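Local coordinates for trans-isoprenyl diphosphate synthase (Caulobacter crescentus, PDB 3OYR), which probably makes all-trans-octaprenyl diphosphate, the precursor of quinone side chains, by adding isopentenyl units to farnesyl diphosphate in a metal-dependent reaction, at residues Ser111-Gly116 with Gly245-Asp250; Lys151-Leu156 with Glu201-Val205; Gln170-Asp176 with Glu254-Thr258; Leu263-Arg267 with Ser300-Thr306. All coordinates share one frame. Where two conformers were deposited one is given. Residues are numbered along the deposited sequence.

Interaction 1: Ser111-Gly116 with Gly245-Asp250. With DMA (dimethylallyl diphosphate), chain G; DMA (dimethylallyl diphosphate), chain D.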
# COMPACT_ATOMS: atom_id res chain seq x y z
N SER B 111 11.32 -9.10 -10.99
CA SER B 111 12.46 -8.36 -11.57
C SER B 111 13.69 -8.38 -10.65
O SER B 111 13.54 -8.29 -9.43
CB SER B 111 12.07 -6.92 -11.87
OG SER B 111 11.07 -6.87 -12.87
N GLN B 112 14.88 -8.49 -11.23
CA GLN B 112 16.10 -8.67 -10.44
C GLN B 112 16.91 -7.38 -10.25
O GLN B 112 17.74 -7.29 -9.35
CB GLN B 112 16.96 -9.80 -11.01
CG GLN B 112 16.24 -11.16 -11.02
CD GLN B 112 16.95 -12.22 -11.85
OE1 GLN B 112 16.30 -13.02 -12.52
NE2 GLN B 112 18.28 -12.22 -11.81
N LEU B 113 16.62 -6.37 -11.07
CA LEU B 113 17.36 -5.13 -11.06
C LEU B 113 16.42 -3.92 -11.05
O LEU B 113 15.43 -3.89 -11.78
CB LEU B 113 18.27 -5.07 -12.29
CG LEU B 113 19.45 -4.10 -12.24
CD1 LEU B 113 20.54 -4.62 -11.28
CD2 LEU B 113 20.02 -3.89 -13.63
N ARG B 114 16.76 -2.91 -10.25
CA ARG B 114 15.99 -1.68 -10.16
C ARG B 114 16.93 -0.55 -9.80
O ARG B 114 17.63 -0.62 -8.77
CB ARG B 114 14.87 -1.80 -9.11
CG ARG B 114 14.20 -0.46 -8.78
CD ARG B 114 13.34 0.06 -9.93
NE ARG B 114 12.20 -0.83 -10.15
CZ ARG B 114 11.35 -0.75 -11.17
NH1 ARG B 114 11.46 0.21 -12.08
NH2 ARG B 114 10.36 -1.63 -11.24
N ARG B 115 16.96 0.47 -10.65
CA ARG B 115 17.80 1.65 -10.48
C ARG B 115 19.29 1.29 -10.33
O ARG B 115 20.04 1.94 -9.59
CB ARG B 115 17.32 2.53 -9.31
CG ARG B 115 15.95 3.18 -9.52
CD ARG B 115 15.50 3.95 -8.26
NE ARG B 115 14.24 4.69 -8.47
CZ ARG B 115 13.51 5.24 -7.50
NH1 ARG B 115 12.39 5.89 -7.82
NH2 ARG B 115 13.88 5.14 -6.22
N GLY B 116 19.72 0.23 -11.03
CA GLY B 116 21.13 -0.15 -11.06
C GLY B 116 21.56 -1.07 -9.92
O GLY B 116 22.67 -1.60 -9.95
N GLY B 245 18.92 0.82 -15.94
CA GLY B 245 19.00 0.50 -14.51
C GLY B 245 18.15 -0.70 -14.12
O GLY B 245 18.09 -1.08 -12.95
N LYS B 246 17.50 -1.29 -15.11
CA LYS B 246 16.68 -2.48 -14.92
C LYS B 246 16.88 -3.34 -16.17
O LYS B 246 17.29 -2.83 -17.20
CB LYS B 246 15.20 -2.08 -14.73
CG LYS B 246 14.61 -1.25 -15.86
CD LYS B 246 13.30 -0.55 -15.45
CE LYS B 246 12.55 -0.06 -16.66
NZ LYS B 246 11.57 1.03 -16.30
N ASN B 247 16.61 -4.64 -16.06
CA ASN B 247 16.81 -5.57 -17.17
C ASN B 247 15.89 -5.34 -18.36
O ASN B 247 14.66 -5.43 -18.24
CB ASN B 247 16.71 -7.02 -16.69
CG ASN B 247 17.82 -7.38 -15.72
OD1 ASN B 247 17.59 -7.95 -14.64
ND2 ASN B 247 19.03 -7.01 -16.08
N ALA B 248 16.50 -5.03 -19.51
CA ALA B 248 15.81 -5.08 -20.80
C ALA B 248 15.27 -6.49 -20.99
O ALA B 248 15.97 -7.45 -20.70
CB ALA B 248 16.78 -4.73 -21.94
N GLY B 249 14.02 -6.61 -21.43
CA GLY B 249 13.43 -7.93 -21.66
C GLY B 249 12.62 -8.53 -20.52
O GLY B 249 12.14 -9.67 -20.64
N ASP B 250 12.46 -7.79 -19.42
CA ASP B 250 11.59 -8.22 -18.32
C ASP B 250 10.17 -8.57 -18.79
O ASP B 250 9.67 -9.62 -18.42
CB ASP B 250 11.54 -7.21 -17.17
CG ASP B 250 12.68 -7.40 -16.16
OD1 ASP B 250 13.46 -8.37 -16.30
OD2 ASP B 250 12.78 -6.57 -15.22
C1 DMA G . 4.40 -0.58 -14.06
O1 DMA G . 5.23 -0.52 -15.22
C2 DMA G . 5.15 -0.41 -12.78
C3 DMA G . 4.68 0.33 -11.76
C4 DMA G . 3.37 1.05 -11.80
C5 DMA G . 5.53 0.41 -10.54
PA DMA G . 6.44 -1.55 -15.58
O1A DMA G . 6.58 -1.42 -17.07
O2A DMA G . 6.27 -2.90 -14.95
O3A DMA G . 7.65 -0.74 -14.87
PB DMA G . 9.18 -1.24 -14.73
O1B DMA G . 9.75 0.03 -14.14
O2B DMA G . 9.63 -1.58 -16.13
O3B DMA G . 9.19 -2.45 -13.83
C1 DMA D . 9.28 3.22 -13.24
O1 DMA D . 9.24 4.65 -13.15
C2 DMA D . 7.80 3.05 -13.23
C3 DMA D . 7.08 2.97 -14.35
C4 DMA D . 7.71 2.90 -15.72
C5 DMA D . 5.60 2.90 -14.19
PA DMA D . 10.41 5.67 -13.56
O1A DMA D . 9.97 7.11 -13.36
O2A DMA D . 10.89 5.31 -14.93
O3A DMA D . 11.48 5.20 -12.43
PB DMA D . 12.52 6.09 -11.55
O1B DMA D . 11.70 6.68 -10.41
O2B DMA D . 13.40 4.94 -11.11
O3B DMA D . 13.16 7.12 -12.43
O HOH W 1 15.16 -9.07 -14.12
O HOH W 2 14.95 -5.59 -13.79

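Interaction 2: Lys151-Leu156 with Glu201-Val205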
# COMPACT_ATOMS: atom_id res chain seq x y z
N LYS B 151 -8.96 17.75 -0.77
CA LYS B 151 -9.03 17.51 -2.21
C LYS B 151 -7.75 16.83 -2.70
O LYS B 151 -7.82 15.84 -3.44
CB LYS B 151 -9.32 18.83 -2.96
CG LYS B 151 -9.44 18.69 -4.48
CD LYS B 151 -10.69 17.92 -4.93
CE LYS B 151 -10.81 17.95 -6.46
NZ LYS B 151 -12.12 17.44 -6.98
N ALA B 152 -6.59 17.29 -2.24
CA ALA B 152 -5.36 16.66 -2.71
C ALA B 152 -5.29 15.22 -2.21
O ALA B 152 -4.80 14.33 -2.91
CB ALA B 152 -4.14 17.45 -2.28
N LEU B 153 -5.78 14.99 -1.00
CA LEU B 153 -5.84 13.64 -0.45
C LEU B 153 -6.78 12.70 -1.22
O LEU B 153 -6.45 11.55 -1.47
CB LEU B 153 -6.21 13.67 1.03
CG LEU B 153 -5.50 12.58 1.83
CD1 LEU B 153 -5.21 13.07 3.22
CD2 LEU B 153 -6.35 11.33 1.90
N GLU B 154 -7.94 13.20 -1.63
CA GLU B 154 -8.87 12.41 -2.46
C GLU B 154 -8.24 12.05 -3.81
O GLU B 154 -8.39 10.92 -4.30
CB GLU B 154 -10.18 13.18 -2.66
CG GLU B 154 -11.06 12.75 -3.82
CD GLU B 154 -11.82 13.93 -4.35
OE1 GLU B 154 -11.44 14.46 -5.42
OE2 GLU B 154 -12.77 14.38 -3.66
N ILE B 155 -7.52 13.01 -4.38
CA ILE B 155 -6.88 12.83 -5.67
C ILE B 155 -5.85 11.70 -5.60
O ILE B 155 -5.82 10.84 -6.47
CB ILE B 155 -6.21 14.14 -6.15
CG1 ILE B 155 -7.25 15.16 -6.64
CG2 ILE B 155 -5.25 13.88 -7.29
CD1 ILE B 155 -6.61 16.58 -6.81
N LEU B 156 -5.02 11.69 -4.57
CA LEU B 156 -3.98 10.64 -4.47
C LEU B 156 -4.47 9.30 -3.95
O LEU B 156 -3.88 8.25 -4.28
CB LEU B 156 -2.76 11.14 -3.67
CG LEU B 156 -2.00 12.10 -4.61
CD1 LEU B 156 -1.28 13.19 -3.85
CD2 LEU B 156 -1.04 11.33 -5.48
N GLU B 201 -2.26 17.29 -10.78
CA GLU B 201 -3.51 17.82 -10.28
C GLU B 201 -3.41 18.15 -8.79
O GLU B 201 -3.89 19.20 -8.36
CB GLU B 201 -4.71 16.88 -10.59
CG GLU B 201 -6.06 17.57 -10.32
CD GLU B 201 -7.24 16.62 -10.34
OE1 GLU B 201 -7.05 15.39 -10.46
OE2 GLU B 201 -8.38 17.12 -10.23
N ALA B 202 -2.76 17.29 -7.99
CA ALA B 202 -2.59 17.61 -6.57
C ALA B 202 -1.74 18.89 -6.37
O ALA B 202 -2.07 19.73 -5.53
CB ALA B 202 -2.01 16.43 -5.78
N GLY B 203 -0.69 19.03 -7.18
CA GLY B 203 0.14 20.25 -7.18
C GLY B 203 -0.72 21.48 -7.41
O GLY B 203 -0.63 22.44 -6.66
N ALA B 204 -1.57 21.41 -8.43
CA ALA B 204 -2.46 22.51 -8.79
C ALA B 204 -3.48 22.86 -7.71
O ALA B 204 -3.68 24.05 -7.43
CB ALA B 204 -3.17 22.21 -10.10
N VAL B 205 -4.12 21.85 -7.11
CA VAL B 205 -5.12 22.14 -6.07
C VAL B 205 -4.52 22.73 -4.80
O VAL B 205 -5.20 23.54 -4.13
CB VAL B 205 -6.09 20.96 -5.76
CG1 VAL B 205 -6.88 20.55 -7.00
CG2 VAL B 205 -5.36 19.77 -5.14

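Interaction 3: Gln170-Asp176 with Glu254-Thr258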
# COMPACT_ATOMS: atom_id res chain seq x y z
N GLN B 170 -3.64 -5.92 -15.53
CA GLN B 170 -2.47 -6.43 -16.20
C GLN B 170 -2.17 -7.89 -15.82
O GLN B 170 -1.94 -8.73 -16.70
CB GLN B 170 -1.28 -5.55 -15.89
CG GLN B 170 -0.01 -6.01 -16.54
CD GLN B 170 1.14 -5.13 -16.19
OE1 GLN B 170 1.52 -4.28 -16.98
NE2 GLN B 170 1.69 -5.31 -14.99
N LEU B 171 -2.20 -8.20 -14.52
CA LEU B 171 -2.00 -9.58 -14.05
C LEU B 171 -2.98 -10.57 -14.71
O LEU B 171 -2.57 -11.65 -15.15
CB LEU B 171 -2.10 -9.67 -12.52
CG LEU B 171 -1.76 -11.01 -11.85
CD1 LEU B 171 -0.29 -11.41 -12.08
CD2 LEU B 171 -2.07 -10.98 -10.36
N MET B 172 -4.25 -10.17 -14.80
CA MET B 172 -5.29 -11.00 -15.40
C MET B 172 -5.27 -11.06 -16.93
O MET B 172 -5.58 -12.09 -17.52
CB MET B 172 -6.69 -10.55 -14.94
CG MET B 172 -6.98 -10.67 -13.43
SD MET B 172 -6.41 -12.17 -12.58
CE MET B 172 -7.37 -13.44 -13.40
N ARG B 173 -4.91 -9.96 -17.59
CA ARG B 173 -5.17 -9.86 -19.01
C ARG B 173 -3.95 -9.68 -19.90
O ARG B 173 -4.04 -9.91 -21.11
CB ARG B 173 -6.22 -8.79 -19.31
CG ARG B 173 -7.62 -9.20 -18.92
CD ARG B 173 -8.64 -8.58 -19.84
NE ARG B 173 -9.59 -9.57 -20.33
CZ ARG B 173 -10.57 -9.31 -21.19
NH1 ARG B 173 -10.75 -8.08 -21.66
NH2 ARG B 173 -11.38 -10.29 -21.58
N SER B 174 -2.82 -9.28 -19.32
CA SER B 174 -1.64 -9.01 -20.16
C SER B 174 -0.86 -10.27 -20.51
O SER B 174 0.10 -10.20 -21.27
CB SER B 174 -0.70 -7.99 -19.52
OG SER B 174 -1.13 -6.66 -19.76
N HIS B 175 -1.28 -11.41 -19.98
CA HIS B 175 -0.50 -12.64 -20.13
C HIS B 175 -1.05 -13.62 -21.18
O HIS B 175 -0.87 -14.83 -21.06
CB HIS B 175 -0.31 -13.30 -18.76
CG HIS B 175 0.51 -12.46 -17.83
ND1 HIS B 175 1.87 -12.62 -17.68
CD2 HIS B 175 0.16 -11.41 -17.04
CE1 HIS B 175 2.32 -11.73 -16.82
NE2 HIS B 175 1.31 -10.98 -16.41
N ASP B 176 -1.72 -13.06 -22.19
CA ASP B 176 -2.12 -13.80 -23.39
C ASP B 176 -2.01 -12.89 -24.62
O ASP B 176 -2.21 -11.68 -24.52
CB ASP B 176 -3.51 -14.47 -23.26
CG ASP B 176 -4.68 -13.49 -23.43
OD1 ASP B 176 -5.11 -13.24 -24.58
OD2 ASP B 176 -5.21 -13.02 -22.40
N GLU B 254 8.66 -12.27 -18.68
CA GLU B 254 7.46 -12.47 -17.84
C GLU B 254 6.28 -13.01 -18.64
O GLU B 254 5.27 -13.44 -18.06
CB GLU B 254 7.02 -11.15 -17.16
CG GLU B 254 7.83 -10.72 -15.94
CD GLU B 254 7.96 -9.19 -15.80
OE1 GLU B 254 9.04 -8.73 -15.38
OE2 GLU B 254 6.99 -8.45 -16.11
N GLY B 255 6.38 -12.97 -19.96
CA GLY B 255 5.27 -13.35 -20.84
C GLY B 255 4.21 -12.28 -20.86
O GLY B 255 3.02 -12.55 -21.06
N LYS B 256 4.65 -11.04 -20.66
CA LYS B 256 3.78 -9.89 -20.58
C LYS B 256 3.68 -9.18 -21.94
O LYS B 256 4.66 -8.64 -22.45
CB LYS B 256 4.29 -8.93 -19.50
CG LYS B 256 3.36 -7.78 -19.17
CD LYS B 256 3.37 -7.48 -17.68
CE LYS B 256 4.48 -6.54 -17.28
NZ LYS B 256 4.54 -6.43 -15.80
N ALA B 257 2.48 -9.19 -22.50
CA ALA B 257 2.19 -8.53 -23.75
C ALA B 257 2.06 -7.04 -23.54
O ALA B 257 1.29 -6.56 -22.68
CB ALA B 257 0.93 -9.10 -24.40
N THR B 258 2.83 -6.30 -24.31
CA THR B 258 2.73 -4.86 -24.35
C THR B 258 2.58 -4.52 -25.81
O THR B 258 2.80 -5.37 -26.68
CB THR B 258 3.98 -4.21 -23.77
OG1 THR B 258 5.10 -4.60 -24.55
CG2 THR B 258 4.22 -4.65 -22.33
O HOH W 3 3.79 -3.88 -14.15

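Interaction 4: Leu263-Arg267 with Ser300-Thr306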
# COMPACT_ATOMS: atom_id res chain seq x y z
N LEU B 263 1.99 -5.10 -31.75
CA LEU B 263 2.13 -4.50 -33.06
C LEU B 263 3.03 -5.34 -33.95
O LEU B 263 2.70 -5.54 -35.12
CB LEU B 263 2.66 -3.07 -32.97
CG LEU B 263 1.74 -1.98 -32.40
CD1 LEU B 263 2.50 -0.65 -32.27
CD2 LEU B 263 0.48 -1.80 -33.25
N ALA B 264 4.13 -5.85 -33.39
CA ALA B 264 5.05 -6.74 -34.11
C ALA B 264 4.41 -8.03 -34.55
O ALA B 264 4.63 -8.47 -35.68
CB ALA B 264 6.25 -7.05 -33.26
N ILE B 265 3.63 -8.65 -33.66
CA ILE B 265 2.82 -9.83 -34.00
C ILE B 265 1.92 -9.53 -35.20
O ILE B 265 1.83 -10.34 -36.13
CB ILE B 265 2.00 -10.33 -32.77
CG1 ILE B 265 2.91 -11.00 -31.74
CG2 ILE B 265 0.90 -11.31 -33.20
CD1 ILE B 265 2.23 -11.30 -30.41
N ALA B 266 1.31 -8.35 -35.20
CA ALA B 266 0.42 -7.91 -36.28
C ALA B 266 1.12 -7.69 -37.63
O ALA B 266 0.50 -7.89 -38.68
CB ALA B 266 -0.37 -6.67 -35.87
N ARG B 267 2.39 -7.27 -37.62
CA ARG B 267 3.14 -7.12 -38.88
C ARG B 267 3.78 -8.44 -39.33
O ARG B 267 4.12 -8.58 -40.51
CB ARG B 267 4.23 -6.03 -38.81
CG ARG B 267 4.19 -5.10 -37.62
CD ARG B 267 3.44 -3.80 -37.86
NE ARG B 267 4.37 -2.69 -38.09
CZ ARG B 267 4.14 -1.42 -37.77
NH1 ARG B 267 5.06 -0.50 -38.04
NH2 ARG B 267 2.99 -1.07 -37.19
N SER B 300 10.30 -4.82 -37.72
CA SER B 300 8.93 -4.65 -38.19
C SER B 300 8.40 -3.22 -38.02
O SER B 300 7.27 -2.92 -38.39
CB SER B 300 7.99 -5.63 -37.49
OG SER B 300 7.90 -5.34 -36.10
N GLY B 301 9.23 -2.33 -37.45
CA GLY B 301 8.84 -0.94 -37.20
C GLY B 301 7.89 -0.79 -36.02
O GLY B 301 7.31 0.28 -35.83
N ALA B 302 7.75 -1.85 -35.23
CA ALA B 302 6.80 -1.90 -34.12
C ALA B 302 7.24 -1.01 -32.98
O ALA B 302 6.41 -0.40 -32.31
CB ALA B 302 6.60 -3.30 -33.64
N LEU B 303 8.55 -0.96 -32.74
CA LEU B 303 9.15 -0.00 -31.82
C LEU B 303 8.86 1.44 -32.27
O LEU B 303 8.48 2.27 -31.44
CB LEU B 303 10.65 -0.25 -31.71
CG LEU B 303 11.45 0.38 -30.55
CD1 LEU B 303 12.45 -0.62 -30.00
CD2 LEU B 303 12.15 1.68 -30.95
N ASP B 304 9.02 1.72 -33.56
CA ASP B 304 8.80 3.07 -34.08
C ASP B 304 7.35 3.52 -33.96
O ASP B 304 7.09 4.66 -33.57
CB ASP B 304 9.29 3.21 -35.52
CG ASP B 304 10.81 3.33 -35.61
OD1 ASP B 304 11.38 2.80 -36.59
OD2 ASP B 304 11.42 3.94 -34.70
N ALA B 305 6.43 2.62 -34.29
CA ALA B 305 4.99 2.89 -34.20
C ALA B 305 4.51 3.18 -32.76
O ALA B 305 3.66 4.04 -32.54
CB ALA B 305 4.19 1.74 -34.83
N THR B 306 5.08 2.47 -31.78
CA THR B 306 4.87 2.71 -30.35
C THR B 306 5.27 4.14 -29.96
O THR B 306 4.49 4.87 -29.31
CB THR B 306 5.67 1.70 -29.49
OG1 THR B 306 5.29 0.37 -29.84
CG2 THR B 306 5.42 1.91 -27.99

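Interaction 1: Ser111-Gly116 with Gly245-Asp250
Two like charges lie close together here: Arg114 NH1 is 4.3 Å from Lys246 NZ. Both bind oxygen O1B of DMA chain G, Arg114 NH1 at 2.7 Å and Lys246 NZ at 3.0 Å, which helps offset their charge; Asp106 also pairs with Arg114, and Asp232, a calcium-binding residue, with Lys246. Arg115 faces the second ligand, DMA chain D, with NE 2.8 Å from O2B and NH1 2.8 Å from O1B. This is consistent with the family's use of basic residues, together with metal ions on aspartates, to hold substrate diphosphates. The backbones join directly where Gly116 N donates to Gly245 O at 2.8 Å; a CB on Gly245 would crowd Arg115 CA and Gly116 N. Farther along, one water links Gln112 N, Asn247 OD1 and Asp250 OD1, and Leu113 CG lies 3.4 Å from Gly245 O. The contact thus brings the hairpin strand 113-114, which follows helix 87-109, against the loop between helices 241-244 and 250-254.

Interaction 2: Lys151-Leu156 with Glu201-Val205
Apolar packing accounts for the close approach of these two helical segments, whose axes come within 9.0 Å and run antiparallel at 175°. Small side chains permit it. Ala152 and Ala202 have the nearest CA atoms, 4.8 Å apart, with Ala152 CB 4.2 Å from Ala202 CB. Around this pair the larger residues interlock: Val205 CG2 lies 3.9 Å from Ala152 CB and 3.8 Å from Ile155 CD1, and Leu156 CD1 reaches Ala202 CB at 3.8 Å. Within its segment Ile155 has the largest area covered by the other helix, 69 Å², pointing across the interface between Glu201, Ala202 and Val205. The example illustrates the all-helical isoprenoid synthase fold, in which long, nearly antiparallel helices surround the catalytic cavity; here helices 150-173 and 181-206 pair well away from the diphosphates, the side chain of Leu156 about 13 Å from a bound dimethylallyl diphosphate.

No hydrogen bond crosses between the segments; polar ends find partners elsewhere. The Glu201 carboxylate rests on Ile155, CD to CD1 3.6 Å, but its charge is met by Arg218 of helix 211-238. Lys151 uses its aliphatic part, CG lying 4.0 Å from Val205 CG1, while its NZ forms a long salt bridge of 3.4 Å with Glu154 OE1 along the same helix.

Subunit packing uses another side of helix 150-173: Leu153 points away from the 201-205 segment and meets Leu153 of the second subunit.

Interaction 3: Gln170-Asp176 with Glu254-Thr258
Lys256 extends past Ser174 and His175, its CG 4.1 Å from Ser174 CB and its CD 4.3 Å from His175 NE2, and carries its ammonium group to the metal site. There it forms a salt bridge with Asp109, a calcium ligand, and a second with Glu254, whose OE2 is 3.2 Å from Lys256 NZ and takes a weak hydrogen bond. Gln170 NE2 is equally close, 3.2 Å from Lys256 NZ, but both are donors; a water resolves the conflict by accepting from Gln170 NE2 at 2.7 Å and from Lys256 NZ at 3.1 Å. The other end of the Gln170 amide, OE1, accepts from Lys191, a ligand-pocket residue. The segments are tied together by a single backbone hydrogen bond, Ala257 N to Ser174 O at 2.9 Å and nearly straight at 165°. Beside it His175 presents its ring edge to Glu254 O, 3.5 Å from ND1. Gly255 ends the preceding helix in a Schellman motif, and its positive phi turns the chain so that Lys256 and Ala257 pass along Ser174 and His175. The contact therefore joins the C-terminal end of helix 150-173 to the linker between helices 250-254 and 259-267, with Ile187 of helix 181-206 packed against Gln170 and Ser174.

Interaction 4: Leu263-Arg267 with Ser300-Thr306
Alanines at the centre let two helices meet obliquely with little between them. Ala264 CB lies 3.8 Å from Ala302 CB, and the CA atoms of this pair, 5.1 Å apart, are the nearest across the segments; the segment axes come within 9.8 Å at 131°. Leu263 widens the apolar patch, its CB 4.0 Å from Ala302 CB and its CD1 3.9 Å from Ala305 CB. Its CD1 also touches Thr306 OG1 at 3.8 Å, a hydroxyl already engaged in donating to Ala302 O within its own helix, 2.8 Å away. Next to this patch, Ala264 CB lies 3.7 Å from Ser300 OG, which is hydrogen-bonded to Leu296 O. At the polar edge, Arg267 curls over the turn: NE donates to Ser300 O at 2.9 Å, and NH1 adds a weak bond of 3.3 Å to the same Ser300 O. One guanidinium face covers Ala302 N, and a CB on Gly301 would press on Arg267 NH1. Gly301 has positive phi, closing the preceding helix with a Schellman motif while serving as N-cap of the next. The end of helix 259-267 thus packs on the junction of helices 287-299 and 302-320, with Leu230 and Ala234 of helix 211-238 behind Thr306.

How the interactions relate
Interactions 1 and 3 border the ligand and metal site, while interactions 2 and 4 are packing contacts farther out. Interactions 1 and 3, with centres 18 Å apart, touch where Ser111 OG lies 3.7 Å from Glu254 OE1; their segments alternate along the chain, and the side chains of Lys246 and Lys256 each come within about 4 Å of a bound calcium ion. Nearest atoms of interactions 3 and 4 are about 5 Å apart, and the Thr306 side chain is about 11 Å from a bound DMA, that of Leu156 about 13 Å. Interaction 2, across the chain's centre from interactions 1 and 4, shares helix 150-173 with interaction 3, their centres 31 Å apart, and both reach the second subunit.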